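Local coordinates for uncharacterized protein (Sulfolobus tokodaii, PDB 2PD2) that is of unknown function but forms a trimer and belongs to the DsrE/DsrF-like family, some of whose members take part in sulfur transfer, at residues M1-I7 against W103-L108. Residues are numbered along the deposited sequence; the frame is centred on the assembly and turned at random.
Sequences MKVVVQI and WIYLAL
Val3 to Gln6 pair in parallel with Ile104 to Ala107, the two strand directions 27° apart, and five backbone hydrogen bonds run as a ladder from Lys2 O to Leu108 N, including Val4 N to Ile104 O at 2.8 Å. At the start of the ladder Trp103 lies across the neighbouring strand. Lys2 covers one face of its indole, with CB 3.8 Å from the centroid of the five-membered ring in a CH-pi contact and CD 3.6 Å from NE1, while Val3 O and Val4 N meet the ring at its edge. The lysine chain stays extended until a bend at its last torsion (chi4 58°), and NZ forms a salt bridge with Glu31.

Further along the same sheet face, Tyr105 OH donates to Gln6 OE1 at 2.6 Å, reaching the amide from above its carbonyl plane; ring and amide planes stand 48° apart. Ala107 of the third subunit fixes both groups, its N donating to Tyr105 OH and its O accepting from Gln6 NE2, which also hydrogen-bonds His37 NE2. On the other face, Met1 SD touches Ile104 CD1 at 3.5 Å, and Val5 CG1 packs on Leu108 CD1.

The pairing adds the C-terminal edge strand to the parallel sheet of a DsrE-like alpha/beta/alpha fold. Strand 2-7 bonds through its other edge to 31-36 (Val3 and Val5 with Glu33); helix 91-100 covers the Val4, Gln6 and Tyr105 face, and helix 13-26 receives Leu108.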
# COMPACT_ATOMS: atom_id res chain seq x y z
N MET A 1 1.77 20.13 5.60
CA MET A 1 2.13 18.79 5.07
C MET A 1 0.88 18.10 4.55
O MET A 1 0.07 17.60 5.33
CB MET A 1 2.74 17.93 6.17
CG MET A 1 3.14 16.55 5.71
SD MET A 1 4.70 16.58 4.84
CE MET A 1 5.81 16.21 6.18
N LYS A 2 0.74 18.05 3.23
CA LYS A 2 -0.42 17.42 2.58
C LYS A 2 -0.25 15.91 2.43
O LYS A 2 0.72 15.44 1.82
CB LYS A 2 -0.65 18.07 1.21
CG LYS A 2 -1.08 19.54 1.28
CD LYS A 2 -1.12 20.17 -0.12
CE LYS A 2 -1.89 21.48 -0.13
NZ LYS A 2 -1.32 22.48 0.81
N VAL A 3 -1.19 15.15 2.98
CA VAL A 3 -1.15 13.70 2.91
C VAL A 3 -2.47 13.11 2.41
O VAL A 3 -3.53 13.43 2.95
CB VAL A 3 -0.87 13.08 4.31
CG1 VAL A 3 -0.69 11.57 4.19
CG2 VAL A 3 0.36 13.73 4.94
N VAL A 4 -2.41 12.29 1.37
CA VAL A 4 -3.60 11.65 0.87
C VAL A 4 -3.50 10.20 1.37
O VAL A 4 -2.57 9.47 1.01
CB VAL A 4 -3.71 11.73 -0.68
CG1 VAL A 4 -2.53 11.06 -1.35
CG2 VAL A 4 -5.02 11.11 -1.14
N VAL A 5 -4.43 9.82 2.23
CA VAL A 5 -4.47 8.49 2.82
C VAL A 5 -5.45 7.56 2.13
O VAL A 5 -6.60 7.92 1.89
CB VAL A 5 -4.87 8.57 4.30
CG1 VAL A 5 -4.90 7.16 4.91
CG2 VAL A 5 -3.91 9.47 5.07
N GLN A 6 -5.01 6.34 1.83
CA GLN A 6 -5.87 5.36 1.19
C GLN A 6 -6.23 4.22 2.15
O GLN A 6 -5.38 3.74 2.89
CB GLN A 6 -5.17 4.75 -0.03
CG GLN A 6 -5.84 3.48 -0.56
CD GLN A 6 -4.91 2.66 -1.44
OE1 GLN A 6 -3.72 2.53 -1.14
NE2 GLN A 6 -5.45 2.09 -2.51
N ILE A 7 -7.50 3.82 2.13
CA ILE A 7 -7.96 2.69 2.94
C ILE A 7 -8.87 1.90 2.01
O ILE A 7 -9.85 2.44 1.49
CB ILE A 7 -8.78 3.14 4.18
CG1 ILE A 7 -7.96 4.11 5.04
CG2 ILE A 7 -9.14 1.92 5.01
CD1 ILE A 7 -8.69 4.58 6.28
N TRP A 103 0.52 15.82 -3.07
CA TRP A 103 0.13 15.22 -1.80
C TRP A 103 0.91 13.94 -1.57
O TRP A 103 1.11 13.16 -2.50
CB TRP A 103 -1.37 14.93 -1.78
CG TRP A 103 -2.21 16.16 -1.77
CD1 TRP A 103 -2.19 17.18 -2.68
CD2 TRP A 103 -3.18 16.52 -0.78
NE1 TRP A 103 -3.09 18.16 -2.31
CE2 TRP A 103 -3.72 17.78 -1.16
CE3 TRP A 103 -3.66 15.90 0.38
CZ2 TRP A 103 -4.69 18.43 -0.41
CZ3 TRP A 103 -4.64 16.55 1.13
CH2 TRP A 103 -5.15 17.80 0.73
N ILE A 104 1.37 13.74 -0.34
CA ILE A 104 2.12 12.55 0.01
C ILE A 104 1.16 11.38 0.26
O ILE A 104 0.20 11.48 1.02
CB ILE A 104 2.99 12.80 1.25
CG1 ILE A 104 4.05 13.86 0.92
CG2 ILE A 104 3.67 11.49 1.70
CD1 ILE A 104 4.85 14.35 2.11
N TYR A 105 1.45 10.27 -0.41
CA TYR A 105 0.64 9.05 -0.35
C TYR A 105 0.95 8.13 0.82
O TYR A 105 2.12 7.85 1.12
CB TYR A 105 0.83 8.32 -1.69
CG TYR A 105 0.18 6.96 -1.83
CD1 TYR A 105 -1.12 6.72 -1.38
CD2 TYR A 105 0.84 5.94 -2.50
CE1 TYR A 105 -1.74 5.49 -1.61
CE2 TYR A 105 0.24 4.71 -2.74
CZ TYR A 105 -1.05 4.49 -2.29
OH TYR A 105 -1.64 3.28 -2.56
N LEU A 106 -0.10 7.67 1.49
CA LEU A 106 0.01 6.76 2.62
C LEU A 106 -1.06 5.68 2.47
O LEU A 106 -2.26 5.98 2.53
CB LEU A 106 -0.18 7.51 3.95
CG LEU A 106 -0.20 6.62 5.20
CD1 LEU A 106 1.15 5.89 5.34
CD2 LEU A 106 -0.47 7.46 6.43
N ALA A 107 -0.63 4.44 2.26
CA ALA A 107 -1.57 3.33 2.10
C ALA A 107 -1.79 2.62 3.43
O ALA A 107 -0.84 2.13 4.05
CB ALA A 107 -1.04 2.35 1.06
N LEU A 108 -3.04 2.57 3.87
CA LEU A 108 -3.39 1.91 5.12
C LEU A 108 -4.39 0.79 4.87
O LEU A 108 -4.61 0.46 3.69
CB LEU A 108 -3.98 2.92 6.11
CG LEU A 108 -3.02 4.00 6.63
CD1 LEU A 108 -3.78 5.00 7.49
CD2 LEU A 108 -1.89 3.35 7.43
OXT LEU A 108 -4.92 0.24 5.86